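Local coordinates for protein peroxiredoxin 6 (Arenicola marina, PDB 2V2G) that probably reduces hydrogen peroxide and organic hydroperoxides to water and alcohols as a thiol-specific peroxidase of the Prx6 subfamily, at residues N73-H77 with I98-E102; E102-L106 with G122-T126. The protein carries 1 engineered substitution. Residues are numbered along the deposited sequence.

Interaction 1. Residues N73-H77 with I98-E102; sequences NVADH and IIADE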
ATOM      1  N   ASN A  73      -3.321 -25.795   0.591  1.00 25.24           N
ATOM      2  CA  ASN A  73      -2.626 -26.721   1.451  1.00 25.70           C
ATOM      3  C   ASN A  73      -1.115 -26.783   1.184  1.00 24.89           C
ATOM      4  O   ASN A  73      -0.618 -26.316   0.149  1.00 24.77           O
ATOM      5  CB  ASN A  73      -3.299 -28.125   1.456  1.00 26.32           C
ATOM      6  CG  ASN A  73      -3.177 -28.867   0.125  1.00 27.14           C
ATOM      7  OD1 ASN A  73      -2.192 -28.741  -0.586  1.00 28.37           O
ATOM      8  ND2 ASN A  73      -4.170 -29.667  -0.190  1.00 29.57           N
ATOM      9  N   VAL A  74      -0.383 -27.358   2.117  1.00 24.62           N
ATOM     10  CA  VAL A  74       1.082 -27.391   2.035  1.00 25.28           C
ATOM     11  C   VAL A  74       1.601 -28.203   0.811  1.00 24.36           C
ATOM     12  O   VAL A  74       2.587 -27.823   0.163  1.00 23.91           O
ATOM     13  CB  VAL A  74       1.700 -27.929   3.360  1.00 25.12           C
ATOM     14  CG1 VAL A  74       3.247 -28.119   3.227  1.00 28.14           C
ATOM     15  CG2 VAL A  74       1.346 -27.012   4.514  1.00 27.03           C
ATOM     16  N   ALA A  75       0.942 -29.320   0.496  1.00 24.33           N
ATOM     17  CA  ALA A  75       1.313 -30.138  -0.679  1.00 24.64           C
ATOM     18  C   ALA A  75       1.240 -29.346  -1.988  1.00 24.80           C
ATOM     19  O   ALA A  75       2.173 -29.365  -2.803  1.00 24.02           O
ATOM     20  CB  ALA A  75       0.435 -31.400  -0.719  1.00 24.78           C
ATOM     21  N   ASP A  76       0.165 -28.575  -2.157  1.00 24.07           N
ATOM     22  CA  ASP A  76       0.044 -27.668  -3.297  1.00 24.87           C
ATOM     23  C   ASP A  76       1.123 -26.555  -3.307  1.00 24.29           C
ATOM     24  O   ASP A  76       1.700 -26.202  -4.349  1.00 23.01           O
ATOM     25  CB  ASP A  76      -1.347 -27.032  -3.285  1.00 25.19           C
ATOM     26  CG  ASP A  76      -2.394 -27.920  -3.900  1.00 27.10           C
ATOM     27  OD1 ASP A  76      -2.062 -29.036  -4.297  1.00 29.21           O
ATOM     28  OD2 ASP A  76      -3.569 -27.503  -3.937  1.00 31.65           O
ATOM     29  N   HIS A  77       1.430 -26.010  -2.139  1.00 24.05           N
ATOM     30  CA  HIS A  77       2.515 -25.038  -2.044  1.00 24.55           C
ATOM     31  C   HIS A  77       3.828 -25.635  -2.501  1.00 22.79           C
ATOM     32  O   HIS A  77       4.563 -25.013  -3.255  1.00 22.64           O
ATOM     33  CB  HIS A  77       2.689 -24.551  -0.620  1.00 23.84           C
ATOM     34  CG  HIS A  77       1.565 -23.709  -0.114  1.00 27.13           C
ATOM     35  ND1 HIS A  77       1.356 -23.475   1.228  1.00 27.37           N
ATOM     36  CD2 HIS A  77       0.624 -22.994  -0.772  1.00 25.04           C
ATOM     37  CE1 HIS A  77       0.335 -22.638   1.361  1.00 25.21           C
ATOM     38  NE2 HIS A  77      -0.146 -22.358   0.169  1.00 30.08           N
ATOM     39  N   ILE A  98       5.878 -20.826   2.928  1.00 22.80           N
ATOM     40  CA  ILE A  98       4.500 -20.444   2.531  1.00 23.72           C
ATOM     41  C   ILE A  98       3.549 -21.077   3.540  1.00 23.98           C
ATOM     42  O   ILE A  98       3.588 -22.299   3.745  1.00 24.09           O
ATOM     43  CB  ILE A  98       4.126 -20.925   1.122  1.00 24.78           C
ATOM     44  CG1 ILE A  98       5.252 -20.640   0.105  1.00 25.88           C
ATOM     45  CG2 ILE A  98       2.818 -20.231   0.657  1.00 23.53           C
ATOM     46  CD1 ILE A  98       4.916 -21.055  -1.381  1.00 25.73           C
ATOM     47  N   ILE A  99       2.747 -20.263   4.200  1.00 21.37           N
ATOM     48  CA  ILE A  99       1.760 -20.669   5.195  1.00 23.11           C
ATOM     49  C   ILE A  99       0.508 -21.200   4.507  1.00 23.71           C
ATOM     50  O   ILE A  99       0.086 -20.616   3.467  1.00 23.80           O
ATOM     51  CB  ILE A  99       1.386 -19.481   6.060  1.00 22.97           C
ATOM     52  CG1 ILE A  99       2.575 -19.039   6.891  1.00 23.07           C
ATOM     53  CG2 ILE A  99       0.111 -19.816   6.956  1.00 22.94           C
ATOM     54  CD1 ILE A  99       2.355 -17.616   7.519  1.00 25.55           C
ATOM     55  N   ALA A 100      -0.075 -22.264   5.059  1.00 24.80           N
ATOM     56  CA  ALA A 100      -1.332 -22.864   4.557  1.00 24.44           C
ATOM     57  C   ALA A 100      -2.487 -22.471   5.459  1.00 26.74           C
ATOM     58  O   ALA A 100      -2.637 -23.095   6.483  1.00 29.70           O
ATOM     59  CB  ALA A 100      -1.227 -24.385   4.511  1.00 25.71           C
ATOM     60  N   ASP A 101      -3.326 -21.522   5.053  1.00 24.57           N
ATOM     61  CA  ASP A 101      -4.437 -21.012   5.892  1.00 24.53           C
ATOM     62  C   ASP A 101      -5.781 -21.643   5.474  1.00 23.64           C
ATOM     63  O   ASP A 101      -6.785 -20.969   5.104  1.00 23.58           O
ATOM     64  CB  ASP A 101      -4.488 -19.490   5.766  1.00 23.71           C
ATOM     65  CG  ASP A 101      -5.529 -18.859   6.675  1.00 27.22           C
ATOM     66  OD1 ASP A 101      -5.687 -19.315   7.870  1.00 26.46           O
ATOM     67  OD2 ASP A 101      -6.178 -17.884   6.211  1.00 27.69           O
ATOM     68  N   GLU A 102      -5.843 -22.968   5.547  1.00 23.18           N
ATOM     69  CA  GLU A 102      -6.996 -23.670   4.976  1.00 23.28           C
ATOM     70  C   GLU A 102      -8.306 -23.406   5.693  1.00 21.77           C
ATOM     71  O   GLU A 102      -9.373 -23.551   5.109  1.00 23.38           O
ATOM     72  CB  GLU A 102      -6.706 -25.165   4.915  1.00 22.70           C
ATOM     73  CG  GLU A 102      -5.442 -25.554   4.121  1.00 25.18           C
ATOM     74  CD  GLU A 102      -5.177 -27.032   4.246  1.00 29.63           C
ATOM     75  OE1 GLU A 102      -6.026 -27.844   3.770  1.00 31.58           O
ATOM     76  OE2 GLU A 102      -4.153 -27.385   4.872  1.00 33.84           O
TER
HETATM   77  O   HOH W   1      -1.761 -28.558   4.371  1.00 29.40           O
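The imidazole of His77 lies flat over the gamma-methyl of Ile98, CG2 standing 3.5 Å from the ring centroid and 7° off its normal, a CH-pi contact made squarely on the ring face. At the ring edge, CE1 of His77 comes within 2.9 Å of Ile99 O and 3.6 Å of Ala100 CA, so the ring is fitted closely against the strand backbone. Its NE2 is hydrogen-bonded to Ser70, which ends the neighbouring strand 64-70. Strand 64-70, helix 74-88 and strand 98-100 form a beta-alpha-beta unit of the thioredoxin-type fold, and here the first turn of the helix packs on the strand that follows it. Side chains alternate along that strand: Ile98 and Ala100 point toward the helix, whereas Ile99 points away from it, and its side chain touches Ile67 and Leu69 of strand 64-70 and Phe12. Val74 CG2 meets Ala100 CB at 3.7 Å, extending the apolar contact to the helix start. There Asn73 serves as N-cap, its OD1 accepting from Asp76 N at 2.8 Å. Asn73 CB also touches Glu102 CD at 3.5 Å, where the chain has left the strand. No direct hydrogen bond joins the two segments; instead a water accepts from Val74 N at 2.9 Å and donates to Glu102 OE2 at 2.7 Å, linking the Val74 amide, in the first helical turn, to the carboxylate.

Interaction 2. Residues E102-L106 with G122-T126; sequences ETREL and GMPLT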
ATOM      1  N   GLU A 102      -5.843 -22.968   5.547  1.00 23.18           N
ATOM      2  CA  GLU A 102      -6.996 -23.670   4.976  1.00 23.28           C
ATOM      3  C   GLU A 102      -8.306 -23.406   5.693  1.00 21.77           C
ATOM      4  O   GLU A 102      -9.373 -23.551   5.109  1.00 23.38           O
ATOM      5  CB  GLU A 102      -6.706 -25.165   4.915  1.00 22.70           C
ATOM      6  CG  GLU A 102      -5.442 -25.554   4.121  1.00 25.18           C
ATOM      7  CD  GLU A 102      -5.177 -27.032   4.246  1.00 29.63           C
ATOM      8  OE1 GLU A 102      -6.026 -27.844   3.770  1.00 31.58           O
ATOM      9  OE2 GLU A 102      -4.153 -27.385   4.872  1.00 33.84           O
ATOM     10  N   THR A 103      -8.239 -23.076   6.986  1.00 22.19           N
ATOM     11  CA  THR A 103      -9.454 -22.772   7.752  1.00 22.11           C
ATOM     12  C   THR A 103      -9.901 -21.292   7.565  1.00 21.69           C
ATOM     13  O   THR A 103     -10.976 -20.929   8.059  1.00 22.21           O
ATOM     14  CB  THR A 103      -9.284 -22.974   9.233  1.00 22.15           C
ATOM     15  OG1 THR A 103      -8.317 -22.070   9.763  1.00 26.51           O
ATOM     16  CG2 THR A 103      -8.964 -24.463   9.541  1.00 22.58           C
ATOM     17  N   ARG A 104      -9.146 -20.510   6.829  1.00 22.79           N
ATOM     18  CA  ARG A 104      -9.388 -19.058   6.682  1.00 22.91           C
ATOM     19  C   ARG A 104      -9.314 -18.222   7.965  1.00 24.12           C
ATOM     20  O   ARG A 104      -9.596 -17.014   7.931  1.00 24.24           O
ATOM     21  CB  ARG A 104     -10.708 -18.767   5.943  1.00 22.29           C
ATOM     22  CG  ARG A 104     -10.636 -19.010   4.457  1.00 22.04           C
ATOM     23  CD  ARG A 104     -10.454 -20.429   4.025  1.00 23.91           C
ATOM     24  NE  ARG A 104     -10.519 -20.525   2.547  1.00 23.97           N
ATOM     25  CZ  ARG A 104     -10.247 -21.595   1.832  1.00 24.79           C
ATOM     26  NH1 ARG A 104      -9.915 -22.743   2.409  1.00 24.73           N
ATOM     27  NH2 ARG A 104     -10.302 -21.508   0.499  1.00 23.87           N
ATOM     28  N   GLU A 105      -8.809 -18.820   9.050  1.00 24.90           N
ATOM     29  CA  GLU A 105      -8.658 -18.080  10.298  1.00 26.54           C
ATOM     30  C   GLU A 105      -7.865 -16.787  10.120  1.00 23.86           C
ATOM     31  O   GLU A 105      -8.241 -15.755  10.618  1.00 24.52           O
ATOM     32  CB  GLU A 105      -7.971 -18.949  11.349  1.00 26.87           C
ATOM     33  CG  GLU A 105      -7.590 -18.200  12.645  1.00 30.78           C
ATOM     34  CD  GLU A 105      -7.418 -19.118  13.864  1.00 34.66           C
ATOM     35  OE1 GLU A 105      -6.942 -20.279  13.704  1.00 42.32           O
ATOM     36  OE2 GLU A 105      -7.771 -18.676  14.985  1.00 45.53           O
ATOM     37  N   LEU A 106      -6.726 -16.851   9.438  1.00 24.47           N
ATOM     38  CA  LEU A 106      -5.868 -15.688   9.273  1.00 25.76           C
ATOM     39  C   LEU A 106      -6.439 -14.733   8.233  1.00 24.86           C
ATOM     40  O   LEU A 106      -6.351 -13.520   8.386  1.00 25.92           O
ATOM     41  CB  LEU A 106      -4.441 -16.088   8.916  1.00 27.09           C
ATOM     42  CG  LEU A 106      -3.629 -16.660  10.079  1.00 32.13           C
ATOM     43  CD1 LEU A 106      -2.196 -17.041   9.537  1.00 34.58           C
ATOM     44  CD2 LEU A 106      -3.521 -15.602  11.193  1.00 34.76           C
ATOM     45  N   GLY A 122     -17.166 -22.029  -3.212  1.00 31.54           N
ATOM     46  CA  GLY A 122     -17.657 -20.885  -2.436  1.00 30.86           C
ATOM     47  C   GLY A 122     -16.798 -20.503  -1.243  1.00 30.41           C
ATOM     48  O   GLY A 122     -17.238 -19.738  -0.397  1.00 30.74           O
ATOM     49  N   MET A 123     -15.593 -21.036  -1.134  1.00 29.08           N
ATOM     50  CA  MET A 123     -14.780 -20.704   0.046  1.00 28.23           C
ATOM     51  C   MET A 123     -14.059 -19.352  -0.226  1.00 26.34           C
ATOM     52  O   MET A 123     -13.552 -19.111  -1.341  1.00 24.77           O
ATOM     53  CB  MET A 123     -13.752 -21.815   0.338  1.00 29.49           C
ATOM     54  CG  MET A 123     -14.317 -23.156   0.822  1.00 31.95           C
ATOM     55  SD  MET A 123     -14.876 -22.937   2.494  1.00 35.94           S
ATOM     56  CE  MET A 123     -13.320 -23.004   3.392  1.00 35.08           C
ATOM     57  N   PRO A 124     -13.999 -18.476   0.782  1.00 25.66           N
ATOM     58  CA  PRO A 124     -13.181 -17.265   0.651  1.00 24.96           C
ATOM     59  C   PRO A 124     -11.699 -17.526   0.340  1.00 24.10           C
ATOM     60  O   PRO A 124     -11.179 -18.596   0.677  1.00 23.19           O
ATOM     61  CB  PRO A 124     -13.294 -16.583   2.021  1.00 25.11           C
ATOM     62  CG  PRO A 124     -14.500 -17.114   2.630  1.00 26.97           C
ATOM     63  CD  PRO A 124     -14.692 -18.500   2.077  1.00 26.81           C
ATOM     64  N   LEU A 125     -11.033 -16.533  -0.189  1.00 22.92           N
ATOM     65  CA  LEU A 125      -9.618 -16.608  -0.474  1.00 22.72           C
ATOM     66  C   LEU A 125      -9.016 -15.265  -0.083  1.00 23.12           C
ATOM     67  O   LEU A 125      -9.733 -14.252   0.048  1.00 23.34           O
ATOM     68  CB  LEU A 125      -9.358 -16.847  -1.950  1.00 22.44           C
ATOM     69  CG  LEU A 125      -9.756 -18.204  -2.526  1.00 23.21           C
ATOM     70  CD1 LEU A 125      -9.736 -18.091  -4.079  1.00 25.62           C
ATOM     71  CD2 LEU A 125      -8.791 -19.318  -1.933  1.00 24.53           C
ATOM     72  N   THR A 126      -7.725 -15.245   0.163  1.00 22.47           N
ATOM     73  CA  THR A 126      -7.089 -13.969   0.510  1.00 22.91           C
ATOM     74  C   THR A 126      -6.886 -13.097  -0.726  1.00 23.13           C
ATOM     75  O   THR A 126      -6.829 -13.584  -1.833  1.00 24.09           O
ATOM     76  CB  THR A 126      -5.725 -14.130   1.196  1.00 24.13           C
ATOM     77  OG1 THR A 126      -4.805 -14.825   0.341  1.00 26.96           O
ATOM     78  CG2 THR A 126      -5.815 -14.928   2.476  1.00 24.55           C
TER
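The backbones of 102-106 and 122-126 stay well apart, their nearest CA atoms being those of Arg104 and Pro124 at 7.3 Å, so the gap is bridged by side chains. Residues 102-104 form a turn that leads into helix 105-109; Arg104, the N-cap residue, has a positive phi of 61° and directs its side chain toward the other segment. Arg104 dominates the contact. Its guanidinium takes Pro124 O in a fork, with NE donating at 2.8 Å and NH2 at 3.0 Å to that one carbonyl oxygen, the second bond being the more bent. Arg104 NH1 turns back to Glu102 O at 2.9 Å, so one side chain bonds to one carbonyl oxygen from each segment. Met123 covers one face of the guanidinium, its CB 3.5 Å from Arg104 NH2, while Leu125 CD2 lies 3.6 Å from the same nitrogen. Met123 is further tied to the loop before it, its N bonding to Thr119 OG1. The contact sits at the surface, yet Leu125 is buried, with its side chain about 6 Å from bound benzoic acid. The bifurcated hydrogen bond from the arginine to one main-chain carbonyl oxygen here fastens the turn after strand 98-100 to the start of strand 124-133, beside the benzoate pocket of this peroxiredoxin, a member of the thioredoxin-like AhpC/TSA family.

From the N terminus, the chain leaves strand 64-70 for residues 73-77 at the start of helix 74-88, and interaction 1 closes a loop of 20 intervening residues when strand 98-100 returns to pack against that helix start. Glu102 ends this loop and begins the next, in which 15 residues separate 102-106 from 122-126, the segments joined by interaction 2. The two loops therefore follow one another, neither nested nor crossed, with centres 11 Å apart. Between them, Asp101 OD1 receives a probable hydrogen bond from Leu106 N at 3.1 Å. Together they tie helix 74-88 and the turn before helix 105-109 to strands 98-100 and 124-133 of the one mixed sheet.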